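Local coordinates for protein methyltransferase (Streptococcus mutans, PDB 2B78) that is probably an S-adenosyl-L-methionine-dependent methyltransferase that may act on RNA, at residues Leu69-Phe74 / Ile135-Arg140; Gly109-Cys114 / Ser122-Phe127; Gly213-Asn218 / Ala235-Ser240; Tyr222-Ser227 / Ala249-His254; Leu359-Ser364 / Tyr377-Thr382. All coordinates share one frame; numbering follows the deposited sequence.

Contact 1: residues Leu69-Phe74 / Ile135-Arg140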
# COMPACT_ATOMS: atom_id res chain seq x y z
N LEU A 69 -19.66 -0.64 -19.87
CA LEU A 69 -18.59 -1.45 -19.30
C LEU A 69 -18.52 -2.87 -19.85
O LEU A 69 -18.82 -3.82 -19.13
CB LEU A 69 -18.73 -1.54 -17.78
CG LEU A 69 -18.42 -0.32 -16.92
CD1 LEU A 69 -18.51 -0.72 -15.45
CD2 LEU A 69 -17.03 0.20 -17.24
N ASN A 70 -18.12 -3.02 -21.10
CA ASN A 70 -18.01 -4.35 -21.68
C ASN A 70 -16.54 -4.79 -21.67
O ASN A 70 -15.65 -4.02 -21.28
CB ASN A 70 -18.57 -4.37 -23.10
CG ASN A 70 -18.03 -3.26 -23.95
OD1 ASN A 70 -16.88 -2.85 -23.80
ND2 ASN A 70 -18.85 -2.75 -24.87
N VAL A 71 -16.28 -6.02 -22.08
CA VAL A 71 -14.92 -6.52 -22.06
C VAL A 71 -13.95 -5.63 -22.85
O VAL A 71 -12.79 -5.46 -22.45
CB VAL A 71 -14.86 -8.00 -22.55
CG1 VAL A 71 -15.31 -8.11 -23.99
CG2 VAL A 71 -13.45 -8.55 -22.37
N THR A 72 -14.41 -5.05 -23.96
CA THR A 72 -13.53 -4.19 -24.75
C THR A 72 -13.10 -2.94 -23.99
O THR A 72 -11.98 -2.46 -24.15
CB THR A 72 -14.21 -3.76 -26.07
OG1 THR A 72 -14.25 -4.88 -26.96
CG2 THR A 72 -13.42 -2.63 -26.73
N TYR A 73 -13.99 -2.42 -23.15
CA TYR A 73 -13.67 -1.23 -22.38
C TYR A 73 -12.50 -1.53 -21.45
O TYR A 73 -11.62 -0.69 -21.25
CB TYR A 73 -14.87 -0.77 -21.57
CG TYR A 73 -14.62 0.54 -20.84
CD1 TYR A 73 -14.62 1.75 -21.52
CD2 TYR A 73 -14.38 0.55 -19.46
CE1 TYR A 73 -14.38 2.95 -20.86
CE2 TYR A 73 -14.14 1.75 -18.79
CZ TYR A 73 -14.15 2.94 -19.49
OH TYR A 73 -13.93 4.13 -18.83
N PHE A 74 -12.48 -2.73 -20.87
CA PHE A 74 -11.40 -3.10 -19.97
C PHE A 74 -10.11 -3.42 -20.72
O PHE A 74 -9.01 -3.16 -20.22
CB PHE A 74 -11.82 -4.26 -19.07
CG PHE A 74 -12.83 -3.87 -18.02
CD1 PHE A 74 -12.46 -3.01 -16.98
CD2 PHE A 74 -14.14 -4.31 -18.09
CE1 PHE A 74 -13.41 -2.60 -16.03
CE2 PHE A 74 -15.09 -3.90 -17.16
CZ PHE A 74 -14.72 -3.04 -16.13
N ILE A 135 -13.75 -8.42 -16.61
CA ILE A 135 -12.51 -7.73 -16.26
C ILE A 135 -11.32 -8.68 -16.44
O ILE A 135 -10.32 -8.34 -17.07
CB ILE A 135 -12.52 -7.24 -14.79
CG1 ILE A 135 -13.56 -6.13 -14.62
CG2 ILE A 135 -11.11 -6.75 -14.39
CD1 ILE A 135 -13.63 -5.56 -13.21
N VAL A 136 -11.42 -9.88 -15.88
CA VAL A 136 -10.34 -10.85 -15.98
C VAL A 136 -10.11 -11.27 -17.43
O VAL A 136 -8.97 -11.35 -17.88
CB VAL A 136 -10.64 -12.10 -15.11
CG1 VAL A 136 -9.54 -13.12 -15.27
CG2 VAL A 136 -10.75 -11.70 -13.65
N ALA A 137 -11.20 -11.53 -18.15
CA ALA A 137 -11.12 -11.92 -19.55
C ALA A 137 -10.32 -10.88 -20.34
O ALA A 137 -9.44 -11.22 -21.14
CB ALA A 137 -12.53 -12.05 -20.13
N ALA A 138 -10.62 -9.60 -20.10
CA ALA A 138 -9.93 -8.50 -20.76
C ALA A 138 -8.46 -8.48 -20.37
O ALA A 138 -7.59 -8.22 -21.21
CB ALA A 138 -10.58 -7.18 -20.39
N PHE A 139 -8.17 -8.73 -19.09
CA PHE A 139 -6.79 -8.73 -18.61
C PHE A 139 -5.97 -9.84 -19.26
O PHE A 139 -4.84 -9.61 -19.71
CB PHE A 139 -6.73 -8.90 -17.09
CG PHE A 139 -5.33 -8.86 -16.53
CD1 PHE A 139 -4.73 -7.65 -16.19
CD2 PHE A 139 -4.59 -10.03 -16.39
CE1 PHE A 139 -3.41 -7.61 -15.71
CE2 PHE A 139 -3.28 -10.01 -15.92
CZ PHE A 139 -2.69 -8.79 -15.58
N ARG A 140 -6.53 -11.05 -19.31
CA ARG A 140 -5.81 -12.16 -19.89
C ARG A 140 -5.43 -11.93 -21.35
O ARG A 140 -4.43 -12.45 -21.82
CB ARG A 140 -6.61 -13.46 -19.75
CG ARG A 140 -6.76 -13.89 -18.30
CD ARG A 140 -7.52 -15.20 -18.16
NE ARG A 140 -6.69 -16.38 -18.44
CZ ARG A 140 -7.14 -17.63 -18.39
NH1 ARG A 140 -8.40 -17.87 -18.06
NH2 ARG A 140 -6.32 -18.65 -18.64
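Tyr73 N donates to Asn70 OD1 over 3.0 Å, a capping bond at the start of helix 71-83, whose first turn carries Val71 and Phe74 to Ala138 and Ile135. Asn70 is the N-cap, and the donor N lies nearly on the line of the side-chain C=O (168°), though the bond is bent at the hydrogen. No hydrogen bond crosses the contact; the side chains that meet are apolar. CG1 of Ile135 stands over the centre of the Phe74 ring, 3.6 Å from the centroid and 12° off the normal, a CH-pi contact in which CD1 continues toward CZ and CE1. Phe74 chi1 (-72°) sets CG beside the backbone N, and the second torsion turns the ring's face to Ile135 CG1. This is a helix-helix contact at the N-terminal end of helix 71-83, against the middle of helix 132-142. The two backbones come near each other where the small Ala138 sits: its CB is 3.4 Å from Phe74 CB and 3.5 Å from Val71 O. Val71 closes the outer margin with CG2, which lies 3.7 Å from Ala138 CB. Farther in, Phe107 meets the Phe74 ring edge-to-face, while Ile135 also rests on Trp123 of strand 118-123.

Contact 2: residues Gly109-Cys114 / Ser122-Phe127; sequences GVTIDC and SWYNSF
Three backbone hydrogen bonds join Gly109 and Thr111 to Ser122 and Tyr124. Ser122 N gives to Thr111 O at 2.9 Å and Thr111 N returns a longer bond to Ser122 O, closing one antiparallel hydrogen-bonded pair; Tyr124 N reaches Gly109 O at 3.0 Å in a nearly straight bond (168°). In the neighbouring non-hydrogen-bonded pair, Val110 and Trp123 lie side by side, with Val110 CG2 at the edge of the indole, 3.8 Å from CZ3. On the other face Thr111 crosses the Tyr124 side chain at about a right angle: CG2 comes within 3.4 Å of CE1, and OG1 lies at the ring edge, in its plane. Gly109 has no side chain, which leaves room for Asn125 ND2 3.5 Å from its CA; its phi of 99° also suits glycine. A water accepts from Thr111 OG1 and Ser122 OG and donates to Asp113 OD2 at 2.7 Å, tying the strands through their side chains. In the second shell, Arg98 makes a salt bridge with Asp113 OD1, Glu151 takes Trp123 NE1, and Asn125 bonds Tyr50 and Gln54 through ND2 and Val128 N through OD1. The arrangement is a beta hairpin, strands 110-115 and 118-123, within a mixed five-stranded sheet.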
# COMPACT_ATOMS: atom_id res chain seq x y z
N GLY A 109 -11.56 0.80 -7.57
CA GLY A 109 -12.16 -0.45 -7.12
C GLY A 109 -11.34 -1.69 -7.44
O GLY A 109 -11.60 -2.77 -6.89
N VAL A 110 -10.34 -1.54 -8.30
CA VAL A 110 -9.52 -2.68 -8.70
C VAL A 110 -8.03 -2.41 -8.71
O VAL A 110 -7.58 -1.37 -9.19
CB VAL A 110 -9.90 -3.14 -10.13
CG1 VAL A 110 -9.02 -4.32 -10.55
CG2 VAL A 110 -11.38 -3.51 -10.20
N THR A 111 -7.25 -3.35 -8.16
CA THR A 111 -5.80 -3.25 -8.19
C THR A 111 -5.33 -4.62 -8.69
O THR A 111 -6.01 -5.64 -8.48
CB THR A 111 -5.13 -2.95 -6.80
OG1 THR A 111 -5.29 -4.07 -5.92
CG2 THR A 111 -5.74 -1.72 -6.16
N ILE A 112 -4.20 -4.65 -9.37
CA ILE A 112 -3.65 -5.89 -9.87
C ILE A 112 -2.14 -5.82 -9.69
O ILE A 112 -1.49 -4.86 -10.12
CB ILE A 112 -3.93 -6.09 -11.37
CG1 ILE A 112 -5.43 -5.97 -11.65
CG2 ILE A 112 -3.39 -7.45 -11.82
CD1 ILE A 112 -5.79 -5.99 -13.12
N ASP A 113 -1.59 -6.83 -9.03
CA ASP A 113 -0.16 -6.86 -8.81
C ASP A 113 0.44 -8.06 -9.52
O ASP A 113 -0.23 -9.07 -9.75
CB ASP A 113 0.16 -6.97 -7.31
CG ASP A 113 -0.32 -5.77 -6.52
OD1 ASP A 113 0.04 -4.64 -6.89
OD2 ASP A 113 -1.04 -5.96 -5.52
N CYS A 114 1.71 -7.96 -9.89
CA CYS A 114 2.35 -9.09 -10.50
C CYS A 114 3.43 -9.51 -9.51
O CYS A 114 4.15 -8.67 -8.96
CB CYS A 114 2.94 -8.73 -11.86
SG CYS A 114 4.47 -7.80 -11.84
N SER A 122 -7.26 -7.71 -6.83
CA SER A 122 -7.87 -7.33 -5.57
C SER A 122 -9.14 -6.56 -5.87
O SER A 122 -9.13 -5.57 -6.61
CB SER A 122 -6.91 -6.49 -4.73
OG SER A 122 -5.84 -7.28 -4.25
N TRP A 123 -10.25 -7.04 -5.30
CA TRP A 123 -11.55 -6.41 -5.50
C TRP A 123 -11.94 -5.62 -4.24
O TRP A 123 -12.12 -6.21 -3.17
CB TRP A 123 -12.60 -7.49 -5.78
CG TRP A 123 -12.17 -8.51 -6.81
CD1 TRP A 123 -11.91 -9.83 -6.58
CD2 TRP A 123 -11.92 -8.27 -8.20
NE1 TRP A 123 -11.50 -10.43 -7.75
CE2 TRP A 123 -11.50 -9.50 -8.76
CE3 TRP A 123 -12.00 -7.15 -9.03
CZ2 TRP A 123 -11.16 -9.64 -10.11
CZ3 TRP A 123 -11.66 -7.28 -10.37
CH2 TRP A 123 -11.25 -8.52 -10.90
N TYR A 124 -12.09 -4.31 -4.38
CA TYR A 124 -12.42 -3.44 -3.25
C TYR A 124 -13.90 -3.17 -3.01
O TYR A 124 -14.26 -2.53 -2.01
CB TYR A 124 -11.68 -2.10 -3.39
CG TYR A 124 -10.19 -2.23 -3.23
CD1 TYR A 124 -9.43 -2.94 -4.16
CD2 TYR A 124 -9.53 -1.65 -2.15
CE1 TYR A 124 -8.05 -3.08 -4.02
CE2 TYR A 124 -8.14 -1.78 -2.00
CZ TYR A 124 -7.41 -2.49 -2.94
OH TYR A 124 -6.05 -2.63 -2.81
N ASN A 125 -14.77 -3.64 -3.89
CA ASN A 125 -16.20 -3.45 -3.70
C ASN A 125 -17.01 -4.54 -4.39
O ASN A 125 -16.52 -5.21 -5.30
CB ASN A 125 -16.62 -2.04 -4.16
CG ASN A 125 -16.42 -1.82 -5.65
OD1 ASN A 125 -17.11 -2.41 -6.48
ND2 ASN A 125 -15.47 -0.94 -5.99
N SER A 126 -18.25 -4.73 -3.95
CA SER A 126 -19.09 -5.78 -4.53
C SER A 126 -19.41 -5.60 -6.01
O SER A 126 -19.60 -6.59 -6.73
CB SER A 126 -20.39 -5.91 -3.74
OG SER A 126 -21.11 -4.69 -3.71
N PHE A 127 -19.49 -4.36 -6.48
CA PHE A 127 -19.80 -4.16 -7.88
C PHE A 127 -18.74 -4.72 -8.83
O PHE A 127 -19.07 -5.50 -9.74
CB PHE A 127 -20.00 -2.69 -8.21
CG PHE A 127 -20.38 -2.45 -9.64
CD1 PHE A 127 -21.64 -2.80 -10.11
CD2 PHE A 127 -19.46 -1.92 -10.54
CE1 PHE A 127 -21.98 -2.64 -11.45
CE2 PHE A 127 -19.79 -1.74 -11.88
CZ PHE A 127 -21.05 -2.11 -12.34
O HOH W 1 -3.65 -6.55 -6.14

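Contact 3: residues Gly213-Asn218 / Ala235-Ser240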
# COMPACT_ATOMS: atom_id res chain seq x y z
N GLY A 213 26.33 0.37 9.10
CA GLY A 213 27.05 0.47 10.36
C GLY A 213 26.20 0.98 11.52
O GLY A 213 26.73 1.32 12.57
N LYS A 214 24.89 1.01 11.33
CA LYS A 214 23.99 1.49 12.37
C LYS A 214 23.12 0.36 12.92
O LYS A 214 22.92 -0.65 12.25
CB LYS A 214 23.08 2.57 11.80
CG LYS A 214 23.80 3.73 11.12
CD LYS A 214 24.74 4.46 12.07
CE LYS A 214 25.38 5.67 11.39
NZ LYS A 214 26.39 6.33 12.26
N THR A 215 22.60 0.54 14.13
CA THR A 215 21.71 -0.46 14.73
C THR A 215 20.29 -0.02 14.39
O THR A 215 19.97 1.17 14.43
CB THR A 215 21.88 -0.56 16.28
OG1 THR A 215 21.57 0.69 16.89
CG2 THR A 215 23.31 -0.96 16.63
N VAL A 216 19.43 -0.98 14.05
CA VAL A 216 18.07 -0.64 13.67
C VAL A 216 16.98 -1.37 14.43
O VAL A 216 17.11 -2.56 14.71
CB VAL A 216 17.85 -0.93 12.17
CG1 VAL A 216 16.43 -0.58 11.76
CG2 VAL A 216 18.87 -0.17 11.34
N LEU A 217 15.92 -0.64 14.77
CA LEU A 217 14.76 -1.21 15.43
C LEU A 217 13.59 -1.01 14.47
O LEU A 217 13.26 0.11 14.09
CB LEU A 217 14.46 -0.51 16.76
CG LEU A 217 13.15 -0.97 17.42
CD1 LEU A 217 13.28 -2.40 17.91
CD2 LEU A 217 12.84 -0.04 18.57
N ASN A 218 12.97 -2.12 14.07
CA ASN A 218 11.85 -2.08 13.14
C ASN A 218 10.57 -2.46 13.87
O ASN A 218 10.36 -3.63 14.19
CB ASN A 218 12.17 -3.04 12.00
CG ASN A 218 11.12 -3.05 10.91
OD1 ASN A 218 10.32 -2.12 10.79
ND2 ASN A 218 11.13 -4.10 10.10
N ALA A 235 23.71 -2.81 7.69
CA ALA A 235 23.35 -2.40 9.05
C ALA A 235 24.16 -3.21 10.05
O ALA A 235 24.45 -4.40 9.84
CB ALA A 235 21.84 -2.59 9.28
N MET A 236 24.53 -2.57 11.15
CA MET A 236 25.31 -3.26 12.17
C MET A 236 24.48 -4.37 12.81
O MET A 236 24.99 -5.46 13.09
CB MET A 236 25.77 -2.28 13.25
CG MET A 236 26.64 -2.95 14.31
SD MET A 236 27.14 -1.81 15.62
CE MET A 236 28.37 -0.80 14.74
N ALA A 237 23.21 -4.07 13.07
CA ALA A 237 22.32 -5.04 13.69
C ALA A 237 20.87 -4.59 13.51
O ALA A 237 20.61 -3.43 13.27
CB ALA A 237 22.65 -5.15 15.18
N THR A 238 19.92 -5.51 13.63
CA THR A 238 18.53 -5.11 13.52
C THR A 238 17.68 -5.93 14.46
O THR A 238 17.95 -7.11 14.71
CB THR A 238 17.96 -5.28 12.09
OG1 THR A 238 17.70 -6.67 11.84
CG2 THR A 238 18.93 -4.76 11.05
N THR A 239 16.67 -5.28 15.01
CA THR A 239 15.73 -5.93 15.90
C THR A 239 14.37 -5.67 15.28
O THR A 239 13.99 -4.52 15.09
CB THR A 239 15.78 -5.33 17.30
OG1 THR A 239 17.10 -5.52 17.84
CG2 THR A 239 14.75 -5.99 18.20
N SER A 240 13.64 -6.74 14.97
CA SER A 240 12.34 -6.62 14.34
C SER A 240 11.26 -7.04 15.33
O SER A 240 11.27 -8.17 15.84
CB SER A 240 12.30 -7.50 13.09
OG SER A 240 13.44 -7.26 12.28
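Between Val216-Asn218 and Ala237-Thr239 the flat groups that meet are peptide units, with the side chains standing off on both faces of the sheet. Thr215 and Leu217 share one face with Ala237 and Thr239; Val216 and Asn218 share the other with Thr238 and Ser240. Between the faces, Asn218 N donates to Thr239 O at 2.8 Å in a nearly straight bond (174°), and Thr239 N to Val216 O and Val216 N to Ala237 O continue the series. Before the strands begin, Met236 N reaches Lys214 O at 2.7 Å. Strands 215-219 and 237-242, with helix 225-232 between them, form a beta-alpha-beta unit of the Rossmann-like methyltransferase sheet. The side chains add modest contacts. Leu217 brings CD1 to 3.9 Å from Thr239 CG2, and Val216 CB lies 4.1 Å from Thr238 CG2. Met236 bends at its third torsion (-73°), and CE ends 3.4 Å from Gly213 O. The polar ends turn elsewhere, Thr238 OG1 to His265 and both Asn218 ND2 and Ser240 OG to Ser227 OG. Cohesion between the two parallel strands therefore comes chiefly from main-chain bonds, while the polar side-chain ends find partners outside the pair, in helix 225-232 and beside neighbouring strands.

Contact 4: residues Tyr222-Ser227 / Ala249-His254; sequences YTAAFS and ALSLAH
Thr223 and His254 cross at about a right angle, the threonine hydroxyl lying at the edge of the imidazole, in its plane, with OG1 only 3.0 Å from CE1. The main-chain carbonyl of the same threonine faces the next corner of the ring: His254 ND1 donates to Thr223 O at 3.0 Å, but the angle of 125° at the hydrogen makes this bond weak. His254 NE2 is hydrogen-bonded to Asn184 O, and Thr223 OG1 to Gly194 O. Thr223 CG2, anti to its own carbonyl carbon, is directed obliquely onto Leu250, 3.7 Å from CB, and the same CG2 lies over the centre of the Tyr222 ring, 3.6 Å above the plane. Leu250 contributes its carbonyl as well, since Leu250 O lies over one face of the His254 ring, offset toward the rim. Ser251 also lies against the turn: OG is 3.1 Å from Thr223 C and 3.5 Å from Ala224 CB, although its hydrogen bond goes back to Ser247 O within the helix. Tyr222 N is bonded to Asp242, which binds S-adenosyl-L-homocysteine in another structure of this protein, as does Arg246 near Leu250; no ligand is bound here. A turn after strand 215-219, leading into helix 225-232 and packed on helix 247-257, which follows strand 237-242, is the setting of the cofactor pocket in Rossmann-like methyltransferases.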
# COMPACT_ATOMS: atom_id res chain seq x y z
N TYR A 222 6.03 -6.89 10.66
CA TYR A 222 5.22 -7.76 9.80
C TYR A 222 6.02 -8.99 9.38
O TYR A 222 5.89 -10.05 10.01
CB TYR A 222 4.67 -6.98 8.59
CG TYR A 222 3.84 -7.84 7.65
CD1 TYR A 222 2.96 -8.80 8.14
CD2 TYR A 222 4.00 -7.74 6.26
CE1 TYR A 222 2.26 -9.65 7.27
CE2 TYR A 222 3.31 -8.59 5.39
CZ TYR A 222 2.45 -9.54 5.90
OH TYR A 222 1.81 -10.41 5.05
N THR A 223 6.85 -8.86 8.34
CA THR A 223 7.70 -9.98 7.95
C THR A 223 9.15 -9.49 7.91
O THR A 223 10.03 -10.13 7.33
CB THR A 223 7.30 -10.59 6.58
OG1 THR A 223 7.49 -9.64 5.53
CG2 THR A 223 5.86 -11.05 6.62
N ALA A 224 9.38 -8.34 8.54
CA ALA A 224 10.70 -7.74 8.64
C ALA A 224 11.37 -7.42 7.31
O ALA A 224 12.59 -7.48 7.19
CB ALA A 224 11.61 -8.65 9.46
N ALA A 225 10.57 -7.06 6.29
CA ALA A 225 11.17 -6.73 5.00
C ALA A 225 12.12 -5.53 5.11
O ALA A 225 13.12 -5.46 4.38
CB ALA A 225 10.07 -6.45 3.97
N PHE A 226 11.83 -4.57 6.00
CA PHE A 226 12.73 -3.40 6.17
C PHE A 226 14.04 -3.84 6.82
O PHE A 226 15.10 -3.29 6.53
CB PHE A 226 12.10 -2.33 7.07
CG PHE A 226 11.05 -1.48 6.41
CD1 PHE A 226 11.29 -0.84 5.19
CD2 PHE A 226 9.82 -1.28 7.04
CE1 PHE A 226 10.33 -0.01 4.62
CE2 PHE A 226 8.86 -0.46 6.48
CZ PHE A 226 9.11 0.18 5.27
N SER A 227 13.95 -4.82 7.71
CA SER A 227 15.12 -5.32 8.40
C SER A 227 16.08 -6.03 7.46
O SER A 227 17.30 -5.82 7.53
CB SER A 227 14.69 -6.26 9.53
OG SER A 227 13.87 -5.56 10.45
N ALA A 249 8.74 -17.16 11.32
CA ALA A 249 9.07 -17.93 10.13
C ALA A 249 9.08 -17.08 8.85
O ALA A 249 9.97 -17.23 8.01
CB ALA A 249 8.10 -19.10 9.97
N LEU A 250 8.10 -16.19 8.72
CA LEU A 250 7.98 -15.33 7.53
C LEU A 250 9.12 -14.34 7.42
O LEU A 250 9.46 -13.90 6.33
CB LEU A 250 6.65 -14.58 7.54
CG LEU A 250 5.39 -15.44 7.55
CD1 LEU A 250 4.17 -14.55 7.45
CD2 LEU A 250 5.43 -16.41 6.37
N SER A 251 9.69 -13.96 8.56
CA SER A 251 10.80 -13.02 8.54
C SER A 251 12.08 -13.77 8.21
O SER A 251 12.91 -13.30 7.43
CB SER A 251 10.92 -12.32 9.90
OG SER A 251 9.76 -11.56 10.17
N LEU A 252 12.24 -14.96 8.79
CA LEU A 252 13.42 -15.79 8.56
C LEU A 252 13.59 -16.14 7.08
O LEU A 252 14.72 -16.25 6.57
CB LEU A 252 13.30 -17.08 9.39
CG LEU A 252 13.33 -16.95 10.91
CD1 LEU A 252 12.99 -18.29 11.58
CD2 LEU A 252 14.70 -16.47 11.35
N ALA A 253 12.46 -16.30 6.40
CA ALA A 253 12.45 -16.66 4.99
C ALA A 253 13.18 -15.66 4.10
O ALA A 253 13.83 -16.06 3.14
CB ALA A 253 11.03 -16.82 4.50
N HIS A 254 13.07 -14.37 4.41
CA HIS A 254 13.76 -13.34 3.62
C HIS A 254 15.26 -13.40 3.88
O HIS A 254 16.07 -13.35 2.95
CB HIS A 254 13.26 -11.94 4.01
CG HIS A 254 11.81 -11.71 3.76
ND1 HIS A 254 11.03 -10.93 4.58
CD2 HIS A 254 11.00 -12.11 2.75
CE1 HIS A 254 9.80 -10.86 4.09
NE2 HIS A 254 9.76 -11.57 2.97

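Contact 5: residues Leu359-Ser364 / Tyr377-Thr382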
# COMPACT_ATOMS: atom_id res chain seq x y z
N LEU A 359 10.43 13.06 2.61
CA LEU A 359 9.07 12.53 2.61
C LEU A 359 8.96 11.73 1.32
O LEU A 359 9.22 12.24 0.23
CB LEU A 359 8.01 13.64 2.60
CG LEU A 359 6.57 13.22 2.24
CD1 LEU A 359 6.05 12.17 3.23
CD2 LEU A 359 5.66 14.43 2.26
N GLN A 360 8.63 10.45 1.44
CA GLN A 360 8.47 9.60 0.26
C GLN A 360 7.04 9.12 0.28
O GLN A 360 6.45 8.90 1.34
CB GLN A 360 9.42 8.39 0.33
CG GLN A 360 10.89 8.74 0.46
CD GLN A 360 11.77 7.52 0.73
OE1 GLN A 360 11.99 6.69 -0.15
NE2 GLN A 360 12.26 7.41 1.96
N GLN A 361 6.45 8.98 -0.90
CA GLN A 361 5.08 8.49 -0.98
C GLN A 361 5.01 7.38 -2.01
O GLN A 361 6.04 6.76 -2.31
CB GLN A 361 4.12 9.65 -1.29
CG GLN A 361 4.16 10.75 -0.22
CD GLN A 361 2.93 11.63 -0.19
OE1 GLN A 361 1.84 11.20 0.23
NE2 GLN A 361 3.08 12.87 -0.63
N LEU A 362 3.84 7.12 -2.57
CA LEU A 362 3.70 6.02 -3.52
C LEU A 362 4.61 6.08 -4.73
O LEU A 362 4.82 7.14 -5.33
CB LEU A 362 2.25 5.90 -3.99
CG LEU A 362 1.20 5.50 -2.94
CD1 LEU A 362 -0.16 5.50 -3.60
CD2 LEU A 362 1.51 4.12 -2.35
N PRO A 363 5.18 4.92 -5.09
CA PRO A 363 6.08 4.80 -6.24
C PRO A 363 5.21 4.77 -7.51
O PRO A 363 4.01 4.47 -7.43
CB PRO A 363 6.83 3.50 -5.95
CG PRO A 363 5.80 2.69 -5.23
CD PRO A 363 5.22 3.69 -4.27
N SER A 364 5.80 5.09 -8.66
CA SER A 364 5.08 5.18 -9.93
C SER A 364 4.15 4.04 -10.33
O SER A 364 3.16 4.27 -11.05
CB SER A 364 6.07 5.42 -11.06
OG SER A 364 6.92 4.30 -11.20
N TYR A 377 -1.84 7.52 -0.59
CA TYR A 377 -1.93 7.12 0.81
C TYR A 377 -0.66 6.84 1.60
O TYR A 377 -0.65 6.98 2.83
CB TYR A 377 -2.87 5.91 0.92
CG TYR A 377 -2.40 4.67 0.19
CD1 TYR A 377 -1.45 3.83 0.76
CD2 TYR A 377 -2.91 4.33 -1.06
CE1 TYR A 377 -1.03 2.68 0.12
CE2 TYR A 377 -2.49 3.17 -1.72
CZ TYR A 377 -1.55 2.35 -1.12
OH TYR A 377 -1.14 1.19 -1.74
N LEU A 378 0.41 6.45 0.93
CA LEU A 378 1.65 6.17 1.64
C LEU A 378 2.35 7.47 2.00
O LEU A 378 2.46 8.37 1.18
CB LEU A 378 2.57 5.29 0.78
CG LEU A 378 3.93 4.88 1.34
CD1 LEU A 378 3.75 4.03 2.60
CD2 LEU A 378 4.68 4.08 0.29
N LYS A 379 2.81 7.56 3.24
CA LYS A 379 3.53 8.73 3.72
C LYS A 379 4.67 8.23 4.58
O LYS A 379 4.44 7.56 5.58
CB LYS A 379 2.60 9.63 4.54
CG LYS A 379 1.51 10.30 3.73
CD LYS A 379 0.43 10.88 4.61
CE LYS A 379 -0.60 9.83 4.97
NZ LYS A 379 -1.37 9.42 3.76
N VAL A 380 5.90 8.53 4.18
CA VAL A 380 7.05 8.09 4.96
C VAL A 380 7.97 9.27 5.18
O VAL A 380 8.49 9.85 4.22
CB VAL A 380 7.82 6.96 4.24
CG1 VAL A 380 8.92 6.42 5.15
CG2 VAL A 380 6.86 5.83 3.85
N PHE A 381 8.15 9.62 6.45
CA PHE A 381 9.00 10.74 6.83
C PHE A 381 10.30 10.25 7.44
O PHE A 381 10.29 9.40 8.34
CB PHE A 381 8.29 11.62 7.87
CG PHE A 381 7.36 12.63 7.27
CD1 PHE A 381 7.85 13.66 6.48
CD2 PHE A 381 6.00 12.58 7.55
CE1 PHE A 381 6.99 14.63 5.96
CE2 PHE A 381 5.12 13.55 7.03
CZ PHE A 381 5.63 14.58 6.24
N THR A 382 11.42 10.77 6.94
CA THR A 382 12.72 10.41 7.48
C THR A 382 13.12 11.65 8.28
O THR A 382 13.26 12.74 7.71
CB THR A 382 13.74 10.14 6.35
OG1 THR A 382 13.34 8.98 5.61
CG2 THR A 382 15.13 9.88 6.94
O HOH W 2 11.32 9.62 3.76
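Leu359 CD1 sits over the centre of the Phe381 ring, 3.8 Å from the centroid, in a CH-pi contact that the leucine makes by crossing the phenylalanine obliquely. Its CB adds a second touch, 3.6 Å from Phe381 CE1. At the other end Leu362 meets Tyr377 at about a right angle: CD2 stands over one face, offset toward the rim, and is also 3.5 Å from Leu378 CB. Tyr377 CG lies between its backbone N and carbonyl carbon (chi1 63°), and the ring beyond it reaches Leu362 although CB points away from that segment. Between these apolar ends runs the edge of the sheet. Strands 355-360 and 379-384 are antiparallel and are the last two in the order 3-2-1-4-5-7-6, the arrangement of the Rossmann-like methyltransferase fold. Gln360 N gives to Val380 O at 2.8 Å, and Val380 N returns to Gln360 O at 2.9 Å. Val380 O has a further donor, a water that also accepts from Gln360 NE2 and, at 2.8 Å, from Thr382 OG1, so that one solvent molecule bridges the side chains of both strands. Lys379 bends at its third and fourth torsions, and NZ donates to Tyr377 O at 2.7 Å.

Contacts 1 and 2 precede the methyltransferase sheet in the chain and lie 14 Å apart between centres. They touch where Ile135 and Val136 pack on Trp123 and Phe139 on Ile112, setting helix 132-142 against the hairpin sheet; contact 2 falls between the two segments of contact 1. Contacts 3 and 4, centres 13 Å apart, alternate along the chain, and Ser227 OG joins them by probable hydrogen bonds to Ser240 OG and Asn218 ND2. Contacts 3 and 5 share the seven-stranded sheet, about 22 Å apart between centres. Contacts 3, 4 and 5 thus belong to the Rossmann-like part, with cofactor-site side chains about 4 Å from contact 4 and 7 Å from contact 3; contacts 1 and 2 build a separate region away from that site.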